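Local coordinates for protein Alp7A (Bacillus subtilis, PDB 5EC0) that binds ADP in the cleft between its two domains as an actin-like cytoskeletal protein and probably takes part in plasmid segregation, at residues A[207-212]-A[320-325]; A[235-240]-A[311-316]; A[129-134]-A[177-182]. One frame throughout, in Å; residues are numbered along the deposited sequence.

Contact 1 (A[207-212]-A[320-325]); sequences DVVFCD and KVYKYL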
loop_
_atom_site.group_PDB
_atom_site.type_symbol
_atom_site.label_atom_id
_atom_site.label_comp_id
_atom_site.label_asym_id
_atom_site.label_seq_id
_atom_site.Cartn_x
_atom_site.Cartn_y
_atom_site.Cartn_z
ATOM N N ASP A 207 -21.449 -10.889 9.553
ATOM C CA ASP A 207 -20.034 -11.205 9.450
ATOM C C ASP A 207 -19.580 -10.715 8.068
ATOM O O ASP A 207 -20.336 -10.791 7.098
ATOM C CB ASP A 207 -19.768 -12.697 9.622
ATOM C CG ASP A 207 -20.147 -13.212 11.006
ATOM O OD1 ASP A 207 -20.249 -12.417 11.971
ATOM O OD2 ASP A 207 -20.333 -14.439 11.124
ATOM N N VAL A 208 -18.363 -10.204 7.983
ATOM C CA VAL A 208 -17.877 -9.633 6.749
ATOM C C VAL A 208 -16.554 -10.256 6.343
ATOM O O VAL A 208 -15.624 -10.353 7.159
ATOM C CB VAL A 208 -17.714 -8.096 6.877
ATOM C CG1 VAL A 208 -16.933 -7.523 5.697
ATOM C CG2 VAL A 208 -19.082 -7.444 6.971
ATOM N N VAL A 209 -16.466 -10.675 5.081
ATOM C CA VAL A 209 -15.188 -11.090 4.531
ATOM C C VAL A 209 -14.460 -9.911 3.862
ATOM O O VAL A 209 -14.843 -9.444 2.771
ATOM C CB VAL A 209 -15.355 -12.246 3.528
ATOM C CG1 VAL A 209 -14.004 -12.659 2.957
ATOM C CG2 VAL A 209 -16.025 -13.426 4.210
ATOM N N PHE A 210 -13.415 -9.427 4.534
ATOM C CA PHE A 210 -12.571 -8.361 3.978
ATOM C C PHE A 210 -11.649 -8.932 2.931
ATOM O O PHE A 210 -10.855 -9.814 3.246
ATOM C CB PHE A 210 -11.741 -7.695 5.063
ATOM C CG PHE A 210 -12.269 -6.372 5.519
ATOM C CD1 PHE A 210 -13.628 -6.154 5.649
ATOM C CD2 PHE A 210 -11.392 -5.347 5.845
ATOM C CE1 PHE A 210 -14.117 -4.923 6.087
ATOM C CE2 PHE A 210 -11.863 -4.114 6.265
ATOM C CZ PHE A 210 -13.234 -3.902 6.395
ATOM N N CYS A 211 -11.748 -8.442 1.695
ATOM C CA CYS A 211 -10.921 -8.960 0.601
ATOM C C CYS A 211 -9.929 -7.926 0.076
ATOM O O CYS A 211 -10.275 -7.069 -0.742
ATOM C CB CYS A 211 -11.798 -9.443 -0.542
ATOM S SG CYS A 211 -13.023 -10.635 -0.018
ATOM N N ASP A 212 -8.699 -8.015 0.571
ATOM C CA ASP A 212 -7.611 -7.134 0.162
ATOM C C ASP A 212 -6.979 -7.668 -1.135
ATOM O O ASP A 212 -6.067 -8.502 -1.100
ATOM C CB ASP A 212 -6.576 -7.032 1.292
ATOM C CG ASP A 212 -5.524 -5.953 1.051
ATOM O OD1 ASP A 212 -5.424 -5.417 -0.079
ATOM O OD2 ASP A 212 -4.768 -5.668 2.004
ATOM N N LYS A 320 -26.188 -18.578 7.708
ATOM C CA LYS A 320 -25.549 -17.283 7.829
ATOM C C LYS A 320 -25.465 -16.600 6.481
ATOM O O LYS A 320 -25.261 -17.245 5.450
ATOM C CB LYS A 320 -24.144 -17.412 8.434
ATOM C CG LYS A 320 -24.125 -17.570 9.949
ATOM C CD LYS A 320 -22.851 -16.976 10.546
ATOM C CE LYS A 320 -23.154 -16.198 11.820
ATOM N NZ LYS A 320 -21.944 -15.993 12.669
ATOM N N VAL A 321 -25.642 -15.286 6.505
ATOM C CA VAL A 321 -25.374 -14.446 5.356
ATOM C C VAL A 321 -24.106 -13.649 5.638
ATOM O O VAL A 321 -24.034 -12.900 6.615
ATOM C CB VAL A 321 -26.549 -13.497 5.053
ATOM C CG1 VAL A 321 -26.268 -12.681 3.809
ATOM C CG2 VAL A 321 -27.842 -14.287 4.880
ATOM N N TYR A 322 -23.094 -13.854 4.806
ATOM C CA TYR A 322 -21.899 -13.028 4.835
ATOM C C TYR A 322 -22.058 -11.833 3.906
ATOM O O TYR A 322 -22.774 -11.900 2.908
ATOM C CB TYR A 322 -20.670 -13.820 4.401
ATOM C CG TYR A 322 -20.103 -14.801 5.400
ATOM C CD1 TYR A 322 -20.623 -14.918 6.685
ATOM C CD2 TYR A 322 -19.029 -15.620 5.050
ATOM C CE1 TYR A 322 -20.091 -15.828 7.585
ATOM C CE2 TYR A 322 -18.498 -16.526 5.939
ATOM C CZ TYR A 322 -19.027 -16.629 7.203
ATOM O OH TYR A 322 -18.484 -17.533 8.085
ATOM N N LYS A 323 -21.381 -10.739 4.228
ATOM C CA LYS A 323 -21.165 -9.672 3.257
ATOM C C LYS A 323 -19.688 -9.625 2.890
ATOM O O LYS A 323 -18.835 -10.117 3.632
ATOM C CB LYS A 323 -21.641 -8.319 3.790
ATOM C CG LYS A 323 -23.162 -8.177 3.742
ATOM C CD LYS A 323 -23.668 -6.898 4.402
ATOM C CE LYS A 323 -25.160 -6.739 4.173
ATOM N NZ LYS A 323 -25.689 -5.511 4.809
ATOM N N TYR A 324 -19.403 -9.040 1.733
ATOM C CA TYR A 324 -18.054 -8.995 1.185
ATOM C C TYR A 324 -17.661 -7.557 0.920
ATOM O O TYR A 324 -18.373 -6.820 0.218
ATOM C CB TYR A 324 -17.970 -9.842 -0.095
ATOM C CG TYR A 324 -18.238 -11.304 0.189
ATOM C CD1 TYR A 324 -19.534 -11.769 0.391
ATOM C CD2 TYR A 324 -17.193 -12.207 0.298
ATOM C CE1 TYR A 324 -19.779 -13.089 0.691
ATOM C CE2 TYR A 324 -17.424 -13.525 0.583
ATOM C CZ TYR A 324 -18.718 -13.960 0.785
ATOM O OH TYR A 324 -18.940 -15.271 1.071
ATOM N N LEU A 325 -16.542 -7.151 1.512
ATOM C CA LEU A 325 -15.975 -5.843 1.250
ATOM C C LEU A 325 -14.654 -6.007 0.525
ATOM O O LEU A 325 -13.698 -6.531 1.095
ATOM C CB LEU A 325 -15.763 -5.034 2.533
ATOM C CG LEU A 325 -15.337 -3.603 2.148
ATOM C CD1 LEU A 325 -16.544 -2.681 1.954
ATOM C CD2 LEU A 325 -14.275 -2.972 3.072
HETATM O O HOH W 1 -23.570 -12.931 9.459
HETATM O O HOH W 2 -19.950 -14.126 14.352
#
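F210 and L325 pack side by side on neighbouring parallel strands of the five-stranded sheet of this actin-like fold. Strands 207-212 and 322-325 are joined by four backbone hydrogen bonds. V209 makes two of them: its N gives to K323 O (2.8 Å), and its O accepts from L325 N. K323 N to D207 O and C211 N to L325 O continue the ladder on either side.

The L325 side chain can be followed outward. Its CB lies 3.9 Å from both CD1 and CE1 of F210 and also nears V208 CG1. CG stands anti to the backbone N (chi1 -173°). CD2 then makes a CH-pi contact over one face of the F210 ring, toward the rim, 3.6 Å from F210 CE1 and F210 CZ. I188 of helix 185-189 packs on both residues.

V209, Y322 and Y324 occupy the other face of the sheet. V209 CB sits 3.7 Å from Y324 CD2, and V209 CG2 sits 3.8 Å from Y322 CD2. F314 touches V209 on this face.

At the start of the strands a water links D207 N to V321 O. OD1 of D207 accepts from A225 N and from a second water, and OD2 forms a salt bridge with the poorly ordered K320. K320 NZ meets D207 OD2 at 2.7 Å, on the syn side and 23° out of the carboxylate plane.

Contact 2 (A[235-240]-A[311-316]); sequences SFVSNT and ENTFPA
V237 and T313 meet tip to tip where the C-terminal end of helix 292-313 packs against strand 236-239. That strand lies at one edge of the five-stranded sheet of the actin-like fold, and F314 is the first residue to leave the helix.

The apolar contacts are few. V237 CB is 4.0 Å from T313 CG2. V237 CG2 is 4.0 Å from F314 CZ. V237 CG2 is turned to this ring because it stands beside the backbone N, while CG1 is anti to it (chi1 171°).

The contacts of the F314 ring come next. Its tip is set against the backbone just before the strand: CZ is 3.4 Å from S235 O, and CE1 is 3.9 Å from S235 CA. Within its own segment, T313 CG2 sits over the centre of one ring face, 3.5 Å above the plane. L220 and L222 of strand 218-223 also touch the ring. An alanine in place of F314 would probably open a gap beneath T313 CG2 and leave V237 CG2 and the S235 carbonyl without their aromatic neighbour.

Polar contacts add little. No hydrogen bond joins the two segments. T313 OG1 is instead bonded to Q309 O, one turn back in the helix. N239 ND2 is buried by the contact and has no partner in the model; it lies 4.1 Å from T313 OG1.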
loop_
_atom_site.group_PDB
_atom_site.type_symbol
_atom_site.label_atom_id
_atom_site.label_comp_id
_atom_site.label_asym_id
_atom_site.label_seq_id
_atom_site.Cartn_x
_atom_site.Cartn_y
_atom_site.Cartn_z
ATOM N N SER A 235 -8.973 -16.898 10.850
ATOM C CA SER A 235 -9.753 -15.839 10.214
ATOM C C SER A 235 -8.908 -14.978 9.279
ATOM O O SER A 235 -9.414 -14.023 8.685
ATOM C CB SER A 235 -10.409 -14.949 11.272
ATOM O OG SER A 235 -11.186 -15.718 12.175
ATOM N N PHE A 236 -7.626 -15.325 9.165
ATOM C CA PHE A 236 -6.669 -14.602 8.328
ATOM C C PHE A 236 -6.148 -15.526 7.244
ATOM O O PHE A 236 -5.504 -16.526 7.561
ATOM C CB PHE A 236 -5.452 -14.103 9.131
ATOM C CG PHE A 236 -5.760 -13.129 10.235
ATOM C CD1 PHE A 236 -6.124 -13.581 11.501
ATOM C CD2 PHE A 236 -5.587 -11.766 10.038
ATOM C CE1 PHE A 236 -6.363 -12.688 12.532
ATOM C CE2 PHE A 236 -5.827 -10.856 11.058
ATOM C CZ PHE A 236 -6.216 -11.319 12.313
ATOM N N VAL A 237 -6.373 -15.202 5.973
ATOM C CA VAL A 237 -5.879 -16.074 4.911
ATOM C C VAL A 237 -5.245 -15.278 3.770
ATOM O O VAL A 237 -5.761 -14.240 3.372
ATOM C CB VAL A 237 -7.008 -16.976 4.362
ATOM C CG1 VAL A 237 -6.555 -17.718 3.113
ATOM C CG2 VAL A 237 -7.484 -17.971 5.436
ATOM N N SER A 238 -4.107 -15.764 3.269
ATOM C CA SER A 238 -3.449 -15.171 2.111
ATOM C C SER A 238 -3.378 -16.146 0.926
ATOM O O SER A 238 -3.074 -17.322 1.111
ATOM C CB SER A 238 -2.047 -14.704 2.492
ATOM O OG SER A 238 -1.508 -13.862 1.490
ATOM N N ASN A 239 -3.657 -15.656 -0.286
ATOM C CA ASN A 239 -3.546 -16.472 -1.514
ATOM C C ASN A 239 -2.468 -15.992 -2.477
ATOM O O ASN A 239 -2.212 -14.792 -2.547
ATOM C CB ASN A 239 -4.870 -16.473 -2.265
ATOM C CG ASN A 239 -5.938 -17.258 -1.563
ATOM O OD1 ASN A 239 -5.940 -18.486 -1.587
ATOM N ND2 ASN A 239 -6.869 -16.553 -0.936
ATOM N N THR A 240 -1.870 -16.910 -3.243
ATOM C CA THR A 240 -0.908 -16.519 -4.275
ATOM C C THR A 240 -1.051 -17.263 -5.625
ATOM O O THR A 240 -0.391 -18.278 -5.883
ATOM C CB THR A 240 0.533 -16.681 -3.764
ATOM O OG1 THR A 240 0.651 -16.045 -2.484
ATOM C CG2 THR A 240 1.511 -16.032 -4.731
ATOM N N GLU A 311 -15.535 -16.655 -1.827
ATOM C CA GLU A 311 -16.678 -17.468 -1.451
ATOM C C GLU A 311 -16.216 -18.759 -0.768
ATOM O O GLU A 311 -16.812 -19.200 0.213
ATOM C CB GLU A 311 -17.535 -17.779 -2.687
ATOM C CG GLU A 311 -18.838 -18.530 -2.393
ATOM C CD GLU A 311 -19.689 -18.736 -3.637
ATOM O OE1 GLU A 311 -19.608 -17.890 -4.556
ATOM O OE2 GLU A 311 -20.437 -19.737 -3.696
ATOM N N ASN A 312 -15.141 -19.352 -1.281
ATOM C CA ASN A 312 -14.685 -20.662 -0.801
ATOM C C ASN A 312 -13.678 -20.598 0.342
ATOM O O ASN A 312 -13.363 -21.615 0.957
ATOM C CB ASN A 312 -14.067 -21.459 -1.947
ATOM C CG ASN A 312 -15.073 -21.820 -3.012
ATOM O OD1 ASN A 312 -16.251 -22.039 -2.721
ATOM N ND2 ASN A 312 -14.613 -21.892 -4.261
ATOM N N THR A 313 -13.164 -19.405 0.609
ATOM C CA THR A 313 -12.132 -19.234 1.619
ATOM C C THR A 313 -12.724 -19.411 3.000
ATOM O O THR A 313 -12.154 -20.077 3.854
ATOM C CB THR A 313 -11.469 -17.852 1.514
ATOM O OG1 THR A 313 -10.573 -17.843 0.398
ATOM C CG2 THR A 313 -10.690 -17.529 2.780
ATOM N N PHE A 314 -13.872 -18.788 3.217
ATOM C CA PHE A 314 -14.571 -18.908 4.482
ATOM C C PHE A 314 -15.952 -19.467 4.166
ATOM O O PHE A 314 -16.852 -18.730 3.742
ATOM C CB PHE A 314 -14.657 -17.558 5.214
ATOM C CG PHE A 314 -13.314 -16.963 5.573
ATOM C CD1 PHE A 314 -12.485 -17.588 6.497
ATOM C CD2 PHE A 314 -12.889 -15.770 4.996
ATOM C CE1 PHE A 314 -11.248 -17.043 6.826
ATOM C CE2 PHE A 314 -11.650 -15.211 5.320
ATOM C CZ PHE A 314 -10.831 -15.845 6.233
ATOM N N PRO A 315 -16.108 -20.786 4.327
ATOM C CA PRO A 315 -17.346 -21.472 3.954
ATOM C C PRO A 315 -18.526 -20.980 4.783
ATOM O O PRO A 315 -18.739 -21.480 5.894
ATOM C CB PRO A 315 -17.037 -22.948 4.248
ATOM C CG PRO A 315 -15.542 -23.031 4.327
ATOM C CD PRO A 315 -15.110 -21.713 4.883
ATOM N N ALA A 316 -19.268 -20.010 4.251
ATOM C CA ALA A 316 -20.455 -19.485 4.927
ATOM C C ALA A 316 -21.466 -20.594 5.195
ATOM O O ALA A 316 -21.942 -21.251 4.261
ATOM C CB ALA A 316 -21.104 -18.373 4.108
#

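Contact 3 (A[129-134]-A[177-182]); sequences LPIWLL and CRIESE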
loop_
_atom_site.group_PDB
_atom_site.type_symbol
_atom_site.label_atom_id
_atom_site.label_comp_id
_atom_site.label_asym_id
_atom_site.label_seq_id
_atom_site.Cartn_x
_atom_site.Cartn_y
_atom_site.Cartn_z
ATOM N N LEU A 129 2.258 -5.418 8.613
ATOM C CA LEU A 129 2.820 -6.588 7.927
ATOM C C LEU A 129 1.749 -7.368 7.159
ATOM O O LEU A 129 0.620 -7.497 7.629
ATOM C CB LEU A 129 3.502 -7.528 8.921
ATOM C CG LEU A 129 4.863 -7.098 9.463
ATOM C CD1 LEU A 129 5.394 -8.186 10.370
ATOM C CD2 LEU A 129 5.816 -6.823 8.311
ATOM N N PRO A 130 2.112 -7.909 5.994
ATOM C CA PRO A 130 1.183 -8.733 5.201
ATOM C C PRO A 130 0.863 -10.072 5.874
ATOM O O PRO A 130 1.706 -10.647 6.567
ATOM C CB PRO A 130 1.932 -8.950 3.875
ATOM C CG PRO A 130 3.407 -8.829 4.230
ATOM C CD PRO A 130 3.459 -7.823 5.389
ATOM N N ILE A 131 -0.353 -10.562 5.658
ATOM C CA ILE A 131 -0.802 -11.795 6.284
ATOM C C ILE A 131 0.039 -12.990 5.852
ATOM O O ILE A 131 0.297 -13.897 6.654
ATOM C CB ILE A 131 -2.310 -12.032 6.001
ATOM C CG1 ILE A 131 -3.126 -10.960 6.722
ATOM C CG2 ILE A 131 -2.774 -13.427 6.461
ATOM C CD1 ILE A 131 -4.577 -10.933 6.334
ATOM N N TRP A 132 0.511 -12.991 4.611
ATOM C CA TRP A 132 1.262 -14.143 4.135
ATOM C C TRP A 132 2.567 -14.256 4.926
ATOM O O TRP A 132 3.078 -15.351 5.144
ATOM C CB TRP A 132 1.544 -14.057 2.627
ATOM C CG TRP A 132 2.498 -12.951 2.213
ATOM C CD1 TRP A 132 2.162 -11.740 1.668
ATOM C CD2 TRP A 132 3.937 -12.966 2.296
ATOM N NE1 TRP A 132 3.295 -11.010 1.407
ATOM C CE2 TRP A 132 4.389 -11.730 1.785
ATOM C CE3 TRP A 132 4.873 -13.905 2.749
ATOM C CZ2 TRP A 132 5.750 -11.407 1.721
ATOM C CZ3 TRP A 132 6.226 -13.576 2.692
ATOM C CH2 TRP A 132 6.650 -12.337 2.178
ATOM N N LEU A 133 3.108 -13.120 5.352
ATOM C CA LEU A 133 4.306 -13.143 6.181
ATOM C C LEU A 133 3.990 -13.520 7.646
ATOM O O LEU A 133 4.691 -14.319 8.235
ATOM C CB LEU A 133 5.016 -11.791 6.110
ATOM C CG LEU A 133 6.376 -11.726 6.795
ATOM C CD1 LEU A 133 7.229 -12.944 6.426
ATOM C CD2 LEU A 133 7.083 -10.470 6.393
ATOM N N LEU A 134 2.934 -12.950 8.224
ATOM C CA LEU A 134 2.565 -13.259 9.611
ATOM C C LEU A 134 2.191 -14.728 9.843
ATOM O O LEU A 134 2.544 -15.312 10.868
ATOM C CB LEU A 134 1.411 -12.359 10.058
ATOM C CG LEU A 134 1.832 -10.887 10.202
ATOM C CD1 LEU A 134 0.645 -9.937 10.221
ATOM C CD2 LEU A 134 2.702 -10.666 11.446
ATOM N N CYS A 177 3.391 -1.706 14.744
ATOM C CA CYS A 177 3.155 -2.443 13.506
ATOM C C CYS A 177 1.826 -3.198 13.601
ATOM O O CYS A 177 1.645 -4.000 14.512
ATOM C CB CYS A 177 4.294 -3.409 13.231
ATOM S SG CYS A 177 4.073 -4.301 11.699
ATOM N N ARG A 178 0.907 -2.912 12.676
ATOM C CA ARG A 178 -0.416 -3.526 12.653
ATOM C C ARG A 178 -0.464 -4.674 11.641
ATOM O O ARG A 178 0.559 -5.060 11.094
ATOM C CB ARG A 178 -1.488 -2.483 12.309
ATOM C CG ARG A 178 -1.428 -1.224 13.147
ATOM C CD ARG A 178 -1.484 -1.486 14.673
ATOM N NE ARG A 178 -1.383 -0.200 15.356
ATOM C CZ ARG A 178 -1.776 0.047 16.598
ATOM N NH1 ARG A 178 -2.297 -0.915 17.339
ATOM N NH2 ARG A 178 -1.643 1.269 17.095
ATOM N N ILE A 179 -1.650 -5.217 11.403
ATOM C CA ILE A 179 -1.822 -6.302 10.438
ATOM C C ILE A 179 -2.507 -5.778 9.193
ATOM O O ILE A 179 -3.654 -5.302 9.276
ATOM C CB ILE A 179 -2.674 -7.477 11.015
ATOM C CG1 ILE A 179 -2.080 -7.979 12.327
ATOM C CG2 ILE A 179 -2.768 -8.631 10.003
ATOM C CD1 ILE A 179 -3.072 -8.786 13.172
ATOM N N GLU A 180 -1.814 -5.854 8.056
ATOM C CA GLU A 180 -2.417 -5.518 6.756
ATOM C C GLU A 180 -3.763 -6.218 6.551
ATOM O O GLU A 180 -3.970 -7.329 7.050
ATOM C CB GLU A 180 -1.486 -5.896 5.595
ATOM C CG GLU A 180 -0.593 -4.783 5.120
ATOM C CD GLU A 180 0.288 -5.190 3.946
ATOM O OE1 GLU A 180 -0.237 -5.723 2.947
ATOM O OE2 GLU A 180 1.513 -4.979 4.034
ATOM N N SER A 181 -4.655 -5.549 5.818
ATOM C CA SER A 181 -5.994 -6.044 5.468
ATOM C C SER A 181 -6.955 -5.988 6.654
ATOM O O SER A 181 -8.061 -5.453 6.539
ATOM C CB SER A 181 -5.918 -7.473 4.905
ATOM O OG SER A 181 -4.845 -7.587 3.988
ATOM N N GLU A 182 -6.546 -6.546 7.789
ATOM C CA GLU A 182 -7.359 -6.448 8.994
ATOM C C GLU A 182 -7.453 -5.003 9.447
ATOM O O GLU A 182 -8.549 -4.544 9.770
ATOM C CB GLU A 182 -6.801 -7.332 10.121
ATOM C CG GLU A 182 -7.618 -7.324 11.422
ATOM C CD GLU A 182 -7.244 -6.181 12.359
ATOM O OE1 GLU A 182 -6.132 -5.631 12.226
ATOM O OE2 GLU A 182 -8.062 -5.823 13.231
HETATM O O HOH W 3 -2.174 -8.866 4.233
#
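S181 OG is gripped by two partners, D212 OD2 and a water that donates to it at 3.0 Å. The same water accepts from I131 N at 2.9 Å. It thus ties the loop after strand 166-179 to the first turn of helix 131-134.

Just before this helix the chain pairs with 177-179 in a parallel bridge, L129 with I179. L129 N gives to R178 O, and L129 O takes E180 N, which sits above its carbonyl plane. P130 follows at the N-cap position, and its O accepts from L134 N.

The E180 side chain crosses P130 obliquely. Its CB is 3.3 Å from L129 O. CD lies anti to CA (chi2 -179°), and the carboxylate packs against the proline ring, with E180 OE2 3.7 Å from P130 CD. The carboxylate lies beside the nucleotide site, with the E180 side chain about 4 Å from the bound magnesium ion. That distance is consistent with a link to the metal through water.

On the apolar side, I179 CG2 meets L134 CD1 at 3.7 Å. I131 CG1 approaches I179 CG2 at 4.0 Å, with the I131 and I179 side chains crossing at about a right angle. L129 CG touches C177 SG at 3.7 Å.

M147 of helix 140-149 packs on L129 and C177. F236 of strand 236-239 lies on I131 and I179, while D219 and V221 of strand 218-223 border I131 and S181.

Overall arrangement
Along the chain contact 3 closes first; contact 1 follows, with contact 2 nested inside its loop. Contacts 1 and 2 have centres about 10 Å apart and reach the same five-stranded sheet. Contact 1 joins two inner strands, while contact 2 sets the end of helix 292-313 against the edge strand 236-239. Y322 packs on F314 and A316 between them. Contact 3 lies where strands 119-129 and 166-179 of the other sheet end, its centre about 18 Å from contact 1 and 15 Å from contact 2. D212 with S181, and F236 with I131, tie the five-stranded sheet to the loop and helix there. Contact 3 lies nearest the bound ADP and magnesium, in the interdomain cleft.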